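Long-range contacts in shikimate dehydrogenase (NADP(+)) (Peptoclostridium difficile, PDB 5DZS), which probably catalyses the reversible NADPH-linked reduction of 3-dehydroshikimate to shikimate, a step in the chorismate pathway towards the aromatic amino acids: residues Arg81-Leu89 and Leu95-Phe103; Leu233-Ile241 and Ile256-Lys265. All coordinates share one frame; numbering follows the deposited sequence. Where two conformers were deposited one is given.

Contact 1: residues Arg81-Leu89 and Leu95-Phe103; sequences RIGAVNTIL and LYGYNTDYF
Asn86 holds its CG between its own backbone N and carbonyl carbon (chi1 74°), and Thr100 holds OG1 in the same way (chi1 65°). These torsions bring the amide and the hydroxyl together where a beta hairpin, strands 87-91 and 94-98, runs into helix 101-111. The amide of Asn86 is used at both ends. Its ND2 gives a hydrogen bond to Thr100 OG1 at 2.8 Å, almost in the amide plane. Its OD1 accepts from Thr100 N at 2.9 Å and from Thr87 OG1 on the opposite face of the amide. Three bonds therefore fix the rotation of this buried group. Asn86 and Asp101 are predicted shikimate ligands, and a water joins Asn86 ND2 to Asp101 OD1. Asp101 OD2 makes a salt bridge to Lys65 NZ, the predicted proton acceptor, and OD1 probably accepts from Gln239 NE2.

In the hairpin, Asn86 and Thr87 both face Tyr98 in a classic beta bulge. Tyr98 O accepts from both backbone N atoms, and Tyr98 N returns a bond to Thr87 O. Further along, Leu89 and Tyr96 form a hydrogen-bonded antiparallel pair. On the sheet face of Thr87, Leu89 CB lies 4.1 Å from Tyr98 CE1. Tyr98 also packs on Phe74 of the second subunit. Near helix 77-82, Asn99 ND2 makes a nearly straight bond to Ala84 O, 3.0 Å long, arriving from above the carbonyl plane.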
loop_
_atom_site.group_PDB
_atom_site.type_symbol
_atom_site.label_atom_id
_atom_site.label_comp_id
_atom_site.label_asym_id
_atom_site.label_seq_id
_atom_site.Cartn_x
_atom_site.Cartn_y
_atom_site.Cartn_z
ATOM N N ARG B 81 10.530 -6.516 9.905
ATOM C CA ARG B 81 11.384 -5.725 10.801
ATOM C C ARG B 81 10.927 -5.800 12.240
ATOM O O ARG B 81 11.748 -6.111 13.151
ATOM C CB ARG B 81 11.388 -4.263 10.367
ATOM C CG ARG B 81 12.200 -3.344 11.271
ATOM C CD ARG B 81 12.393 -1.987 10.624
ATOM N NE ARG B 81 13.394 -1.202 11.328
ATOM C CZ ARG B 81 13.210 0.020 11.815
ATOM N NH1 ARG B 81 12.068 0.677 11.606
ATOM N NH2 ARG B 81 14.216 0.615 12.444
ATOM N N ILE B 82 9.633 -5.486 12.431
ATOM C CA ILE B 82 8.964 -5.459 13.760
ATOM C C ILE B 82 8.950 -6.869 14.342
ATOM O O ILE B 82 9.120 -7.019 15.538
ATOM C CB ILE B 82 7.517 -4.835 13.550
ATOM C CG1 ILE B 82 7.618 -3.307 13.663
ATOM C CG2 ILE B 82 6.465 -5.309 14.536
ATOM C CD1 ILE B 82 7.165 -2.506 12.482
ATOM N N GLY B 83 8.762 -7.896 13.487
ATOM C CA GLY B 83 8.666 -9.307 13.871
ATOM C C GLY B 83 7.240 -9.791 14.246
ATOM O O GLY B 83 7.067 -10.735 15.026
ATOM N N ALA B 84 6.221 -9.197 13.630
ATOM C CA ALA B 84 4.818 -9.532 13.941
ATOM C C ALA B 84 3.927 -9.003 12.839
ATOM O O ALA B 84 4.298 -8.021 12.165
ATOM C CB ALA B 84 4.406 -8.899 15.244
ATOM N N VAL B 85 2.751 -9.623 12.707
ATOM C CA VAL B 85 1.747 -9.261 11.730
ATOM C C VAL B 85 0.409 -9.013 12.398
ATOM O O VAL B 85 -0.013 -9.821 13.224
ATOM C CB VAL B 85 1.621 -10.383 10.681
ATOM C CG1 VAL B 85 0.315 -10.319 9.881
ATOM C CG2 VAL B 85 2.826 -10.325 9.763
ATOM N N ASN B 86 -0.271 -7.907 12.065
ATOM C CA ASN B 86 -1.634 -7.672 12.555
ATOM C C ASN B 86 -2.668 -7.499 11.460
ATOM O O ASN B 86 -3.837 -7.294 11.780
ATOM C CB ASN B 86 -1.683 -6.493 13.511
ATOM C CG ASN B 86 -1.557 -5.169 12.820
ATOM O OD1 ASN B 86 -1.270 -5.069 11.627
ATOM N ND2 ASN B 86 -1.795 -4.116 13.582
ATOM N N THR B 87 -2.261 -7.613 10.195
ATOM C CA THR B 87 -3.168 -7.400 9.056
ATOM C C THR B 87 -2.782 -8.400 7.977
ATOM O O THR B 87 -1.616 -8.446 7.580
ATOM C CB THR B 87 -3.065 -5.951 8.541
ATOM O OG1 THR B 87 -3.425 -5.033 9.594
ATOM C CG2 THR B 87 -3.963 -5.706 7.339
ATOM N N ILE B 88 -3.744 -9.183 7.515
ATOM C CA ILE B 88 -3.521 -10.172 6.461
ATOM C C ILE B 88 -4.461 -9.871 5.285
ATOM O O ILE B 88 -5.656 -9.561 5.509
ATOM C CB ILE B 88 -3.782 -11.604 6.972
ATOM C CG1 ILE B 88 -2.739 -11.979 8.041
ATOM C CG2 ILE B 88 -3.784 -12.644 5.843
ATOM C CD1 ILE B 88 -3.007 -13.270 8.788
ATOM N N LEU B 89 -3.950 -9.992 4.072
ATOM C CA LEU B 89 -4.709 -9.791 2.834
ATOM C C LEU B 89 -4.618 -11.073 2.009
ATOM O O LEU B 89 -3.526 -11.617 1.808
ATOM C CB LEU B 89 -4.111 -8.647 2.032
ATOM C CG LEU B 89 -4.643 -8.440 0.607
ATOM C CD1 LEU B 89 -6.134 -8.168 0.504
ATOM C CD2 LEU B 89 -3.863 -7.304 -0.038
ATOM N N LEU B 95 -1.511 -15.399 0.907
ATOM C CA LEU B 95 -1.672 -14.524 2.063
ATOM C C LEU B 95 -0.468 -13.608 2.250
ATOM O O LEU B 95 0.674 -14.069 2.295
ATOM C CB LEU B 95 -1.906 -15.327 3.351
ATOM C CG LEU B 95 -3.162 -16.202 3.324
ATOM C CD1 LEU B 95 -3.259 -16.988 4.634
ATOM C CD2 LEU B 95 -4.413 -15.412 3.079
ATOM N N TYR B 96 -0.763 -12.311 2.374
ATOM C CA TYR B 96 0.208 -11.237 2.567
ATOM C C TYR B 96 0.025 -10.665 3.948
ATOM O O TYR B 96 -1.106 -10.314 4.340
ATOM C CB TYR B 96 -0.019 -10.116 1.552
ATOM C CG TYR B 96 0.264 -10.498 0.111
ATOM C CD1 TYR B 96 -0.601 -11.312 -0.607
ATOM C CD2 TYR B 96 1.369 -10.000 -0.535
ATOM C CE1 TYR B 96 -0.317 -11.663 -1.910
ATOM C CE2 TYR B 96 1.628 -10.324 -1.840
ATOM C CZ TYR B 96 0.798 -11.163 -2.512
ATOM O OH TYR B 96 1.038 -11.493 -3.848
ATOM N N GLY B 97 1.103 -10.564 4.688
ATOM C CA GLY B 97 1.096 -10.020 6.039
ATOM C C GLY B 97 1.690 -8.626 6.144
ATOM O O GLY B 97 2.771 -8.361 5.579
ATOM N N TYR B 98 1.025 -7.771 6.923
ATOM C CA TYR B 98 1.426 -6.394 7.157
ATOM C C TYR B 98 1.329 -6.081 8.635
ATOM O O TYR B 98 0.705 -6.832 9.401
ATOM C CB TYR B 98 0.494 -5.415 6.404
ATOM C CG TYR B 98 0.359 -5.672 4.932
ATOM C CD1 TYR B 98 -0.509 -6.644 4.439
ATOM C CD2 TYR B 98 1.087 -4.950 4.015
ATOM C CE1 TYR B 98 -0.610 -6.893 3.099
ATOM C CE2 TYR B 98 0.937 -5.167 2.652
ATOM C CZ TYR B 98 0.063 -6.150 2.208
ATOM O OH TYR B 98 -0.073 -6.389 0.841
ATOM N N ASN B 99 1.926 -4.975 9.044
ATOM C CA ASN B 99 1.821 -4.548 10.428
ATOM C C ASN B 99 1.548 -3.079 10.491
ATOM O O ASN B 99 2.410 -2.256 10.130
ATOM C CB ASN B 99 3.071 -4.901 11.200
ATOM C CG ASN B 99 2.907 -4.627 12.680
ATOM O OD1 ASN B 99 2.465 -3.530 13.061
ATOM N ND2 ASN B 99 3.248 -5.589 13.506
ATOM N N THR B 100 0.366 -2.718 10.955
ATOM C CA THR B 100 0.057 -1.327 11.102
ATOM C C THR B 100 0.390 -0.793 12.520
ATOM O O THR B 100 0.054 0.379 12.803
ATOM C CB THR B 100 -1.391 -1.139 10.920
ATOM O OG1 THR B 100 -2.034 -1.824 12.021
ATOM C CG2 THR B 100 -1.872 -1.664 9.536
ATOM N N ASP B 101 1.030 -1.583 13.405
ATOM C CA ASP B 101 1.329 -1.096 14.790
ATOM C C ASP B 101 2.257 0.128 14.865
ATOM O O ASP B 101 2.018 1.045 15.685
ATOM C CB ASP B 101 1.882 -2.217 15.711
ATOM C CG ASP B 101 0.788 -3.097 16.310
ATOM O OD1 ASP B 101 -0.386 -2.693 16.300
ATOM O OD2 ASP B 101 1.116 -4.197 16.827
ATOM N N TYR B 102 3.338 0.144 14.090
ATOM C CA TYR B 102 4.244 1.301 14.069
ATOM C C TYR B 102 3.466 2.526 13.563
ATOM O O TYR B 102 3.544 3.598 14.155
ATOM C CB TYR B 102 5.468 0.998 13.183
ATOM C CG TYR B 102 6.569 2.031 13.097
ATOM C CD1 TYR B 102 6.421 3.183 12.313
ATOM C CD2 TYR B 102 7.790 1.811 13.700
ATOM C CE1 TYR B 102 7.439 4.103 12.195
ATOM C CE2 TYR B 102 8.823 2.727 13.574
ATOM C CZ TYR B 102 8.633 3.873 12.818
ATOM O OH TYR B 102 9.660 4.778 12.696
ATOM N N PHE B 103 2.718 2.357 12.474
ATOM C CA PHE B 103 1.916 3.452 11.905
ATOM C C PHE B 103 0.909 4.052 12.889
ATOM O O PHE B 103 0.838 5.289 13.040
ATOM C CB PHE B 103 1.186 3.004 10.633
ATOM C CG PHE B 103 0.103 3.946 10.225
ATOM C CD1 PHE B 103 0.381 5.032 9.402
ATOM C CD2 PHE B 103 -1.173 3.803 10.727
ATOM C CE1 PHE B 103 -0.620 5.932 9.062
ATOM C CE2 PHE B 103 -2.170 4.701 10.396
ATOM C CZ PHE B 103 -1.889 5.768 9.564
HETATM O O HOH W 1 -2.571 -4.620 16.551
HETATM O O HOH W 2 -4.273 -3.030 11.495
#

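Contact 2: residues Leu233-Ile241 and Ile256-Lys265; sequences LYMLVGQAI and ILDVIYNELK
Tyr234 turns the edge of its ring to the face of Tyr261 in a T-shaped stack. The centroids are 5.0 Å apart and the planes meet at 81°. Tyr234 CD1 sits over the centre of the Tyr261 ring. Leu257 covers one face of Tyr234, with CD1 4.2 Å from the ring centroid in a CH-pi contact. Tyr234 has CG anti to the backbone N (chi1 -165°), which carries its ring across to Tyr261. The hydroxyl of Tyr234 donates to Asp258 OD1 at 3.0 Å and meets the syn side of the carboxylate, out of its plane.

Beside the rings, Val237 is a knob among Leu257, Ile260, Tyr261 and Leu264. Leu257 is the reciprocal knob among Tyr234, Val237, Gly238 and Ile241. The two knobs press closely, with Leu257 CD1 3.4 Å from Val237 CG1. Ile241 CD1 ends against the backbone of Leu257, 3.5 Å from its CA. Ile260 also packs on helix 16-27, while Tyr234 packs on helix 101-111. The segment axes approach to 9.6 Å at an angle of 133°. This is knobs-into-holes packing between helix 233-248, which carries the predicted shikimate ligand Gln239, and the C-terminal helix 255-268.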
loop_
_atom_site.group_PDB
_atom_site.type_symbol
_atom_site.label_atom_id
_atom_site.label_comp_id
_atom_site.label_asym_id
_atom_site.label_seq_id
_atom_site.Cartn_x
_atom_site.Cartn_y
_atom_site.Cartn_z
ATOM N N LEU B 233 -7.740 4.337 21.871
ATOM C CA LEU B 233 -8.797 4.425 20.844
ATOM C C LEU B 233 -8.359 5.069 19.534
ATOM O O LEU B 233 -8.676 4.561 18.453
ATOM C CB LEU B 233 -10.050 5.110 21.391
ATOM C CG LEU B 233 -11.255 5.150 20.444
ATOM C CD1 LEU B 233 -11.708 3.754 20.014
ATOM C CD2 LEU B 233 -12.400 5.905 21.106
ATOM N N TYR B 234 -7.628 6.171 19.593
ATOM C CA TYR B 234 -7.233 6.828 18.349
ATOM C C TYR B 234 -6.406 5.883 17.477
ATOM O O TYR B 234 -6.565 5.830 16.259
ATOM C CB TYR B 234 -6.459 8.123 18.648
ATOM C CG TYR B 234 -6.317 9.050 17.474
ATOM C CD1 TYR B 234 -7.353 9.904 17.126
ATOM C CD2 TYR B 234 -5.155 9.083 16.712
ATOM C CE1 TYR B 234 -7.237 10.766 16.061
ATOM C CE2 TYR B 234 -5.034 9.956 15.634
ATOM C CZ TYR B 234 -6.076 10.789 15.320
ATOM O OH TYR B 234 -6.016 11.684 14.262
ATOM N N MET B 235 -5.507 5.144 18.112
ATOM C CA MET B 235 -4.668 4.191 17.413
ATOM C C MET B 235 -5.527 3.088 16.809
ATOM O O MET B 235 -5.316 2.664 15.672
ATOM C CB MET B 235 -3.618 3.616 18.354
ATOM C CG MET B 235 -2.777 2.533 17.749
ATOM S SD MET B 235 -1.400 2.231 18.859
ATOM C CE MET B 235 -0.692 0.762 18.109
ATOM N N LEU B 236 -6.516 2.621 17.557
ATOM C CA LEU B 236 -7.383 1.568 17.024
ATOM C C LEU B 236 -8.117 2.027 15.754
ATOM O O LEU B 236 -8.301 1.274 14.810
ATOM C CB LEU B 236 -8.405 1.106 18.066
ATOM C CG LEU B 236 -7.860 0.328 19.261
ATOM C CD1 LEU B 236 -8.980 0.005 20.230
ATOM C CD2 LEU B 236 -7.150 -0.949 18.818
ATOM N N VAL B 237 -8.591 3.260 15.741
ATOM C CA VAL B 237 -9.292 3.762 14.571
ATOM C C VAL B 237 -8.301 3.936 13.413
ATOM O O VAL B 237 -8.586 3.563 12.273
ATOM C CB VAL B 237 -10.040 5.078 14.888
ATOM C CG1 VAL B 237 -10.725 5.589 13.632
ATOM C CG2 VAL B 237 -11.067 4.865 15.978
ATOM N N GLY B 238 -7.137 4.509 13.687
ATOM C CA GLY B 238 -6.145 4.668 12.615
ATOM C C GLY B 238 -5.719 3.356 12.014
ATOM O O GLY B 238 -5.590 3.252 10.783
ATOM N N GLN B 239 -5.482 2.362 12.865
ATOM C CA GLN B 239 -5.099 1.033 12.352
ATOM C C GLN B 239 -6.211 0.401 11.521
ATOM O O GLN B 239 -5.946 -0.303 10.518
ATOM C CB GLN B 239 -4.745 0.145 13.495
ATOM C CG GLN B 239 -3.498 0.583 14.159
ATOM C CD GLN B 239 -3.125 -0.377 15.256
ATOM O OE1 GLN B 239 -3.874 -0.581 16.240
ATOM N NE2 GLN B 239 -1.970 -0.990 15.100
ATOM N N ALA B 240 -7.470 0.614 11.884
ATOM C CA ALA B 240 -8.570 0.059 11.107
ATOM C C ALA B 240 -8.567 0.672 9.699
ATOM O O ALA B 240 -8.741 -0.016 8.682
ATOM C CB ALA B 240 -9.915 0.272 11.779
ATOM N N ILE B 241 -8.361 1.993 9.638
ATOM C CA ILE B 241 -8.347 2.705 8.357
ATOM C C ILE B 241 -7.148 2.271 7.504
ATOM O O ILE B 241 -7.308 2.010 6.296
ATOM C CB ILE B 241 -8.408 4.229 8.595
ATOM C CG1 ILE B 241 -9.790 4.593 9.154
ATOM C CG2 ILE B 241 -8.124 5.013 7.314
ATOM C CD1 ILE B 241 -9.885 6.004 9.707
ATOM N N ILE B 256 -11.262 11.351 7.572
ATOM C CA ILE B 256 -12.119 10.271 8.063
ATOM C C ILE B 256 -11.768 9.771 9.475
ATOM O O ILE B 256 -12.642 9.479 10.283
ATOM C CB ILE B 256 -12.199 9.127 7.033
ATOM C CG1 ILE B 256 -12.901 9.644 5.767
ATOM C CG2 ILE B 256 -12.929 7.923 7.606
ATOM C CD1 ILE B 256 -13.059 8.650 4.650
ATOM N N LEU B 257 -10.474 9.653 9.789
ATOM C CA LEU B 257 -10.056 9.216 11.106
ATOM C C LEU B 257 -10.659 10.065 12.232
ATOM O O LEU B 257 -11.195 9.523 13.198
ATOM C CB LEU B 257 -8.524 9.252 11.146
ATOM C CG LEU B 257 -7.786 9.130 12.474
ATOM C CD1 LEU B 257 -8.253 7.961 13.300
ATOM C CD2 LEU B 257 -6.292 9.026 12.190
ATOM N N ASP B 258 -10.541 11.379 12.124
ATOM C CA ASP B 258 -11.081 12.255 13.148
ATOM C C ASP B 258 -12.594 12.168 13.209
ATOM O O ASP B 258 -13.173 12.199 14.302
ATOM C CB ASP B 258 -10.640 13.708 12.949
ATOM C CG ASP B 258 -9.196 13.940 13.358
ATOM O OD1 ASP B 258 -8.633 13.101 14.104
ATOM O OD2 ASP B 258 -8.628 14.976 12.944
ATOM N N VAL B 259 -13.246 12.090 12.053
ATOM C CA VAL B 259 -14.707 12.001 12.043
ATOM C C VAL B 259 -15.129 10.725 12.773
ATOM O O VAL B 259 -15.977 10.742 13.667
ATOM C CB VAL B 259 -15.273 12.031 10.601
ATOM C CG1 VAL B 259 -16.763 11.761 10.600
ATOM C CG2 VAL B 259 -14.988 13.381 9.954
ATOM N N ILE B 260 -14.505 9.611 12.433
ATOM C CA ILE B 260 -14.869 8.365 13.061
ATOM C C ILE B 260 -14.527 8.295 14.538
ATOM O O ILE B 260 -15.322 7.800 15.350
ATOM C CB ILE B 260 -14.239 7.190 12.310
ATOM C CG1 ILE B 260 -14.853 7.112 10.908
ATOM C CG2 ILE B 260 -14.416 5.899 13.113
ATOM C CD1 ILE B 260 -14.248 6.046 10.019
ATOM N N TYR B 261 -13.331 8.760 14.897
ATOM C CA TYR B 261 -12.901 8.768 16.276
ATOM C C TYR B 261 -13.812 9.627 17.164
ATOM O O TYR B 261 -14.209 9.193 18.235
ATOM C CB TYR B 261 -11.462 9.302 16.358
ATOM C CG TYR B 261 -10.959 9.614 17.761
ATOM C CD1 TYR B 261 -10.602 8.601 18.641
ATOM C CD2 TYR B 261 -10.812 10.932 18.200
ATOM C CE1 TYR B 261 -10.128 8.878 19.908
ATOM C CE2 TYR B 261 -10.340 11.213 19.478
ATOM C CZ TYR B 261 -9.996 10.177 20.324
ATOM O OH TYR B 261 -9.525 10.431 21.607
ATOM N N ASN B 262 -14.126 10.837 16.720
ATOM C CA ASN B 262 -14.986 11.716 17.518
ATOM C C ASN B 262 -16.396 11.165 17.666
ATOM O O ASN B 262 -17.005 11.272 18.742
ATOM C CB ASN B 262 -15.012 13.133 16.931
ATOM C CG ASN B 262 -13.668 13.837 17.046
ATOM O OD1 ASN B 262 -12.958 13.699 18.041
ATOM N ND2 ASN B 262 -13.324 14.613 16.028
ATOM N N GLU B 263 -16.937 10.586 16.594
ATOM C CA GLU B 263 -18.281 10.029 16.664
ATOM C C GLU B 263 -18.292 8.809 17.581
ATOM O O GLU B 263 -19.226 8.633 18.366
ATOM C CB GLU B 263 -18.853 9.737 15.260
ATOM C CG GLU B 263 -19.183 11.015 14.479
ATOM C CD GLU B 263 -19.812 10.753 13.121
ATOM O OE1 GLU B 263 -19.991 9.560 12.772
ATOM O OE2 GLU B 263 -20.121 11.746 12.409
ATOM N N LEU B 264 -17.250 7.984 17.519
ATOM C CA LEU B 264 -17.180 6.792 18.375
ATOM C C LEU B 264 -16.917 7.125 19.830
ATOM O O LEU B 264 -17.478 6.495 20.731
ATOM C CB LEU B 264 -16.098 5.828 17.881
ATOM C CG LEU B 264 -16.425 5.022 16.640
ATOM C CD1 LEU B 264 -15.171 4.278 16.208
ATOM C CD2 LEU B 264 -17.570 4.055 16.910
ATOM N N LYS B 265 -16.078 8.130 20.059
ATOM C CA LYS B 265 -15.720 8.563 21.407
ATOM C C LYS B 265 -16.951 9.019 22.210
ATOM O O LYS B 265 -16.919 9.032 23.441
ATOM C CB LYS B 265 -14.644 9.648 21.303
ATOM C CG LYS B 265 -14.103 10.214 22.599
ATOM C CD LYS B 265 -12.709 10.774 22.344
ATOM C CE LYS B 265 -12.258 11.767 23.397
ATOM N NZ LYS B 265 -12.942 13.078 23.226
#

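Overall arrangement
Contact 1 is mostly buried and polar. It lies in the mixed sheet of the substrate-binding part and in the turn into helix 101-111. Contact 2 is partly buried and mainly apolar, with exposed residues at its margin. Backbone and amide hydrogen bonds dominate 81-89 with 95-103, whereas interlocking side chains dominate 233-241 with 256-265. Their centres are 19 Å apart, yet helix 233-248 serves both. The two contacts meet at Asp101 and Gln239, in the predicted shikimate site. Met235 of the same helix also touches Asp101. The second subunit packs against contact 1, but does not touch contact 2.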